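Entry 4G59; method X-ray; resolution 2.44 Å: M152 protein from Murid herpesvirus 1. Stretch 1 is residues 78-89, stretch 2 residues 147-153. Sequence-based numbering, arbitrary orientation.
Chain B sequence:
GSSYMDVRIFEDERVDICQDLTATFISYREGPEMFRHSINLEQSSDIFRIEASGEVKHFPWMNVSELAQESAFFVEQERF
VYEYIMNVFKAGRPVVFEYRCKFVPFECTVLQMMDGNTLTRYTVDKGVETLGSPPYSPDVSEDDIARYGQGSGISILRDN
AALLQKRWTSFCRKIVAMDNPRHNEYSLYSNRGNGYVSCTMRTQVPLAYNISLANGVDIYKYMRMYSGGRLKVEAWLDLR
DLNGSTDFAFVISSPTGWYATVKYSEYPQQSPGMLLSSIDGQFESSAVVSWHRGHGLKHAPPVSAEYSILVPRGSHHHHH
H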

ATOM      1  N   GLU B  78      18.042   7.359  -7.297  1.00 39.15           N
ATOM      2  CA  GLU B  78      17.287   7.967  -8.382  1.00 38.69           C
ATOM      3  C   GLU B  78      18.063   7.920  -9.704  1.00 46.40           C
ATOM      4  O   GLU B  78      17.520   7.525 -10.746  1.00 47.39           O
ATOM      5  N   ARG B  79      19.336   8.309  -9.642  1.00 43.24           N
ATOM      6  CA  ARG B  79      20.267   8.132 -10.744  1.00 42.38           C
ATOM      7  C   ARG B  79      20.397   6.659 -11.153  1.00 45.40           C
ATOM      8  O   ARG B  79      20.220   6.321 -12.321  1.00 46.26           O
ATOM      9  N   PHE B  80      20.706   5.789 -10.197  1.00 45.35           N
ATOM     10  CA  PHE B  80      20.954   4.381 -10.506  1.00 43.56           C
ATOM     11  C   PHE B  80      19.768   3.701 -11.191  1.00 45.11           C
ATOM     12  O   PHE B  80      19.932   2.982 -12.174  1.00 49.05           O
ATOM     13  N   VAL B  81      18.575   3.924 -10.652  1.00 46.82           N
ATOM     14  CA  VAL B  81      17.365   3.256 -11.135  1.00 47.94           C
ATOM     15  C   VAL B  81      16.965   3.818 -12.502  1.00 47.37           C
ATOM     16  O   VAL B  81      16.402   3.095 -13.339  1.00 49.32           O
ATOM     17  N   TYR B  82      17.274   5.097 -12.729  1.00 47.50           N
ATOM     18  CA  TYR B  82      17.028   5.724 -14.026  1.00 48.45           C
ATOM     19  C   TYR B  82      17.894   5.096 -15.121  1.00 54.67           C
ATOM     20  O   TYR B  82      17.370   4.693 -16.162  1.00 56.88           O
ATOM     21  N   GLU B  83      19.207   5.013 -14.896  1.00 51.29           N
ATOM     22  CA  GLU B  83      20.094   4.326 -15.841  1.00 52.92           C
ATOM     23  C   GLU B  83      19.611   2.903 -16.100  1.00 54.99           C
ATOM     24  O   GLU B  83      19.455   2.507 -17.248  1.00 57.06           O
ATOM     25  N   TYR B  84      19.377   2.148 -15.026  1.00 51.11           N
ATOM     26  CA  TYR B  84      18.990   0.743 -15.129  1.00 52.37           C
ATOM     27  C   TYR B  84      17.786   0.573 -16.032  1.00 54.20           C
ATOM     28  O   TYR B  84      17.817  -0.236 -16.963  1.00 50.70           O
ATOM     29  N   ILE B  85      16.737   1.344 -15.752  1.00 52.23           N
ATOM     30  CA  ILE B  85      15.486   1.262 -16.499  1.00 54.36           C
ATOM     31  C   ILE B  85      15.670   1.582 -17.991  1.00 60.56           C
ATOM     32  O   ILE B  85      15.219   0.814 -18.857  1.00 61.67           O
ATOM     33  N   MET B  86      16.340   2.698 -18.284  1.00 57.25           N
ATOM     34  CA  MET B  86      16.593   3.106 -19.666  1.00 60.85           C
ATOM     35  C   MET B  86      17.489   2.117 -20.434  1.00 61.02           C
ATOM     36  O   MET B  86      17.132   1.682 -21.526  1.00 68.81           O
ATOM     37  N   ASN B  87      18.637   1.763 -19.857  1.00 55.98           N
ATOM     38  CA  ASN B  87      19.611   0.876 -20.504  1.00 59.67           C
ATOM     39  C   ASN B  87      19.207  -0.595 -20.652  1.00 60.63           C
ATOM     40  O   ASN B  87      19.684  -1.272 -21.557  1.00 65.82           O
ATOM     41  N   VAL B  88      18.356  -1.094 -19.758  1.00 58.29           N
ATOM     42  CA  VAL B  88      18.002  -2.509 -19.769  1.00 57.82           C
ATOM     43  C   VAL B  88      16.548  -2.752 -20.148  1.00 56.81           C
ATOM     44  O   VAL B  88      16.259  -3.576 -21.015  1.00 61.41           O
ATOM     45  N   PHE B  89      15.629  -2.214 -19.367  1.00 57.78           N
ATOM     46  CA  PHE B  89      14.220  -2.374 -19.691  1.00 54.98           C
ATOM     47  C   PHE B  89      13.696  -1.565 -20.874  1.00 60.27           C
ATOM     48  O   PHE B  89      12.946  -2.062 -21.699  1.00 60.73           O
ATOM     49  N   ARG B 147      22.755  -8.523 -12.336  1.00 46.63           N
ATOM     50  CA  ARG B 147      23.898  -7.632 -12.125  1.00 47.89           C
ATOM     51  C   ARG B 147      23.414  -6.310 -11.529  1.00 47.94           C
ATOM     52  O   ARG B 147      24.096  -5.688 -10.696  1.00 47.28           O
ATOM     53  N   TYR B 148      22.206  -5.905 -11.915  1.00 49.05           N
ATOM     54  CA  TYR B 148      21.619  -4.703 -11.340  1.00 45.93           C
ATOM     55  C   TYR B 148      21.023  -4.968  -9.955  1.00 46.87           C
ATOM     56  O   TYR B 148      20.819  -4.029  -9.166  1.00 45.76           O
ATOM     57  N   GLY B 149      20.784  -6.250  -9.660  1.00 46.45           N
ATOM     58  CA  GLY B 149      20.402  -6.684  -8.325  1.00 46.02           C
ATOM     59  C   GLY B 149      21.443  -6.354  -7.259  1.00 45.85           C
ATOM     60  O   GLY B 149      21.169  -6.385  -6.057  1.00 48.06           O
ATOM     61  N   GLN B 150      22.651  -6.030  -7.684  1.00 46.83           N
ATOM     62  CA  GLN B 150      23.663  -5.626  -6.721  1.00 47.87           C
ATOM     63  C   GLN B 150      23.338  -4.275  -6.106  1.00 43.73           C
ATOM     64  O   GLN B 150      23.815  -3.943  -5.024  1.00 49.68           O
ATOM     65  N   GLY B 151      22.520  -3.503  -6.804  1.00 37.42           N
ATOM     66  CA  GLY B 151      22.133  -2.203  -6.321  1.00 40.26           C
ATOM     67  C   GLY B 151      23.308  -1.278  -6.483  1.00 42.41           C
ATOM     68  O   GLY B 151      24.329  -1.678  -7.037  1.00 40.77           O
ATOM     69  N   SER B 152      23.167  -0.048  -6.008  1.00 40.07           N
ATOM     70  CA  SER B 152      24.244   0.925  -6.088  1.00 46.70           C
ATOM     71  C   SER B 152      24.275   1.691  -4.776  1.00 44.76           C
ATOM     72  O   SER B 152      23.363   1.550  -3.974  1.00 49.44           O
ATOM     73  N   GLY B 153      25.322   2.476  -4.538  1.00 45.71           N
ATOM     74  CA  GLY B 153      25.313   3.472  -3.464  1.00 40.53           C
ATOM     75  C   GLY B 153      25.599   3.031  -2.032  1.00 41.37           C
ATOM     76  O   GLY B 153      25.603   3.867  -1.108  1.00 45.53           O
TER

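Stretch 1 is helical, and stretch 2 begins in a helix and includes a type I turn from Tyr-148 to Gly-151. The contact is mainly aromatic, and no hydrogen bond crosses it.

Glu-78 is out of reach. Arg-79 sets off sideways (chi1 t, chi2 t, chi3 p), yet its end comes nearer. Arg-79 NH2 lies 4.0 Å from Ser-152 OG, which sits at the edge of the guanidinium. Both atoms are hydrogen-bonded to residues just outside the stretches.

Phe-80 points toward stretch 2 with chi1 t and is buried. Ser-152, also t, lays its CB over one face of the ring, 3.7 Å from the Phe-80 ring centroid, in a CH-pi contact. Gly-151 CA comes within 3.7 Å of Phe-80 CE2. Gly-151 has positive phi, which favours glycine. On the Tyr-148 side, Phe-80 CE1 meets Tyr-148 CD1 at 3.4 Å. These two ring planes are 27° apart but slid, so the rings barely overlap.

Val-81 points away, and Tyr-82 is out of reach. Glu-83 starts toward stretch 2, but its m, m rotamer leads the carboxylate away.

Tyr-84, chi1 t, points in and makes an offset stack with Tyr-148, whose chi1 is m. The planes are 15° apart, and Tyr-84 CD1 is 3.2 Å from Tyr-148 CG. Tyr-148 CB also sits over the face of the Tyr-84 ring, 3.6 Å from its centroid. The Tyr-84 hydroxyl is hydrogen-bonded elsewhere in the structure.

Ile-85 and Met-86 do not reach across. Asn-87 (m) points toward stretch 2, but its ND2 stays 4.4 Å from Tyr-148 OH, too far for a hydrogen bond. Val-88, chi1 t, adds an apolar contact, with CG2 3.6 Å from Tyr-148 CE2. Phe-89 is out of reach. Tyr-148 thus touches Phe-80, Tyr-84, Asn-87 and Val-88, and has the largest covered area of any residue here.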

ATOM      1  CB  GLU B  78      16.828   9.384  -8.013  1.00 40.20           C
ATOM      2  CG  GLU B  78      15.738   9.383  -6.953  1.00 38.12           C
ATOM      3  CD  GLU B  78      15.060  10.713  -6.777  1.00 43.63           C
ATOM      4  OE1 GLU B  78      14.365  10.879  -5.757  1.00 46.99           O
ATOM      5  OE2 GLU B  78      15.187  11.587  -7.656  1.00 48.92           O
ATOM      6  CB  ARG B  79      21.649   8.670 -10.361  1.00 41.93           C
ATOM      7  CG  ARG B  79      22.532   8.959 -11.556  1.00 39.90           C
ATOM      8  CD  ARG B  79      24.005   8.946 -11.209  1.00 45.48           C
ATOM      9  NE  ARG B  79      24.413   7.731 -10.504  1.00 52.01           N
ATOM     10  CZ  ARG B  79      24.660   6.566 -11.091  1.00 45.80           C
ATOM     11  NH1 ARG B  79      24.532   6.444 -12.401  1.00 52.73           N
ATOM     12  NH2 ARG B  79      25.025   5.517 -10.368  1.00 48.56           N
ATOM     13  CB  PHE B  80      21.337   3.610  -9.232  1.00 43.83           C
ATOM     14  CG  PHE B  80      21.324   2.098  -9.399  1.00 43.03           C
ATOM     15  CD1 PHE B  80      22.215   1.465 -10.258  1.00 39.18           C
ATOM     16  CD2 PHE B  80      20.423   1.312  -8.680  1.00 40.84           C
ATOM     17  CE1 PHE B  80      22.199   0.060 -10.402  1.00 43.25           C
ATOM     18  CE2 PHE B  80      20.401  -0.086  -8.816  1.00 42.72           C
ATOM     19  CZ  PHE B  80      21.289  -0.716  -9.680  1.00 39.51           C
ATOM     20  CB  VAL B  81      16.200   3.357 -10.094  1.00 42.21           C
ATOM     21  CG1 VAL B  81      14.935   2.740 -10.632  1.00 42.78           C
ATOM     22  CG2 VAL B  81      16.585   2.677  -8.781  1.00 39.24           C
ATOM     23  CB  TYR B  82      17.246   7.238 -13.966  1.00 46.84           C
ATOM     24  CG  TYR B  82      17.310   7.899 -15.327  1.00 55.06           C
ATOM     25  CD1 TYR B  82      16.165   8.068 -16.094  1.00 62.62           C
ATOM     26  CD2 TYR B  82      18.515   8.354 -15.847  1.00 57.76           C
ATOM     27  CE1 TYR B  82      16.220   8.670 -17.341  1.00 65.79           C
ATOM     28  CE2 TYR B  82      18.578   8.955 -17.092  1.00 62.08           C
ATOM     29  CZ  TYR B  82      17.427   9.107 -17.834  1.00 65.75           C
ATOM     30  OH  TYR B  82      17.476   9.697 -19.075  1.00 68.12           O
ATOM     31  CB  GLU B  83      21.539   4.269 -15.344  1.00 44.35           C
ATOM     32  CG  GLU B  83      22.122   5.588 -14.882  1.00 54.90           C
ATOM     33  CD  GLU B  83      22.285   6.599 -15.993  1.00 63.95           C
ATOM     34  OE1 GLU B  83      22.778   6.223 -17.075  1.00 70.86           O
ATOM     35  OE2 GLU B  83      21.929   7.780 -15.778  1.00 71.46           O
ATOM     36  CB  TYR B  84      18.670   0.189 -13.746  1.00 48.12           C
ATOM     37  CG  TYR B  84      18.153  -1.235 -13.714  1.00 45.08           C
ATOM     38  CD1 TYR B  84      18.564  -2.177 -14.640  1.00 46.58           C
ATOM     39  CD2 TYR B  84      17.254  -1.636 -12.738  1.00 46.65           C
ATOM     40  CE1 TYR B  84      18.095  -3.483 -14.593  1.00 48.08           C
ATOM     41  CE2 TYR B  84      16.772  -2.935 -12.688  1.00 44.04           C
ATOM     42  CZ  TYR B  84      17.191  -3.850 -13.615  1.00 42.63           C
ATOM     43  OH  TYR B  84      16.714  -5.138 -13.559  1.00 40.19           O
ATOM     44  CB  ILE B  85      14.396   2.167 -15.869  1.00 54.85           C
ATOM     45  CG1 ILE B  85      13.743   1.467 -14.682  1.00 47.08           C
ATOM     46  CG2 ILE B  85      13.340   2.545 -16.903  1.00 59.97           C
ATOM     47  CD1 ILE B  85      13.036   0.176 -15.059  1.00 47.77           C
ATOM     48  CB  MET B  86      17.183   4.523 -19.726  1.00 58.24           C
ATOM     49  CG  MET B  86      16.260   5.630 -19.212  1.00 61.59           C
ATOM     50  SD  MET B  86      14.620   5.676 -19.975  1.00 77.90           S
ATOM     51  CE  MET B  86      14.993   6.401 -21.572  1.00 73.56           C
ATOM     52  CB  ASN B  87      20.961   0.938 -19.782  1.00 54.73           C
ATOM     53  CG  ASN B  87      21.546   2.335 -19.744  1.00 65.07           C
ATOM     54  OD1 ASN B  87      21.056   3.247 -20.409  1.00 74.00           O
ATOM     55  ND2 ASN B  87      22.613   2.505 -18.968  1.00 55.44           N
ATOM     56  CB  VAL B  88      18.316  -3.205 -18.422  1.00 55.84           C
ATOM     57  CG1 VAL B  88      17.969  -4.704 -18.489  1.00 47.51           C
ATOM     58  CG2 VAL B  88      19.780  -3.015 -18.058  1.00 47.85           C
ATOM     59  CB  PHE B  89      13.364  -2.280 -18.441  1.00 48.75           C
ATOM     60  CG  PHE B  89      13.420  -3.519 -17.614  1.00 50.84           C
ATOM     61  CD1 PHE B  89      12.546  -4.556 -17.849  1.00 45.81           C
ATOM     62  CD2 PHE B  89      14.383  -3.674 -16.641  1.00 46.01           C
ATOM     63  CE1 PHE B  89      12.602  -5.701 -17.110  1.00 46.29           C
ATOM     64  CE2 PHE B  89      14.445  -4.824 -15.905  1.00 47.78           C
ATOM     65  CZ  PHE B  89      13.552  -5.841 -16.142  1.00 45.22           C
ATOM     66  CB  ARG B 147      24.743  -7.476 -13.413  1.00 48.29           C
ATOM     67  CG  ARG B 147      24.488  -6.231 -14.276  1.00 52.89           C
ATOM     68  CD  ARG B 147      25.339  -6.209 -15.590  1.00 49.92           C
ATOM     69  NE  ARG B 147      24.997  -7.279 -16.545  1.00 53.23           N
ATOM     70  CZ  ARG B 147      25.750  -8.362 -16.776  1.00 46.18           C
ATOM     71  NH1 ARG B 147      26.903  -8.533 -16.130  1.00 42.16           N
ATOM     72  NH2 ARG B 147      25.354  -9.280 -17.646  1.00 40.28           N
ATOM     73  CB  TYR B 148      20.614  -4.076 -12.300  1.00 45.42           C
ATOM     74  CG  TYR B 148      21.299  -3.218 -13.333  1.00 46.54           C
ATOM     75  CD1 TYR B 148      21.598  -1.891 -13.067  1.00 47.24           C
ATOM     76  CD2 TYR B 148      21.668  -3.740 -14.568  1.00 49.22           C
ATOM     77  CE1 TYR B 148      22.237  -1.101 -14.007  1.00 51.22           C
ATOM     78  CE2 TYR B 148      22.309  -2.962 -15.509  1.00 46.54           C
ATOM     79  CZ  TYR B 148      22.594  -1.641 -15.226  1.00 53.15           C
ATOM     80  OH  TYR B 148      23.237  -0.865 -16.168  1.00 54.05           O
ATOM     81  CB  GLN B 150      25.039  -5.591  -7.368  1.00 44.58           C
ATOM     82  CG  GLN B 150      25.638  -6.949  -7.560  1.00 47.13           C
ATOM     83  CD  GLN B 150      27.033  -6.851  -8.104  1.00 50.15           C
ATOM     84  OE1 GLN B 150      27.600  -5.758  -8.190  1.00 51.26           O
ATOM     85  NE2 GLN B 150      27.600  -7.987  -8.483  1.00 45.39           N
ATOM     86  CB  SER B 152      23.990   1.872  -7.264  1.00 44.33           C
ATOM     87  OG  SER B 152      25.017   2.837  -7.426  1.00 45.12           O
TER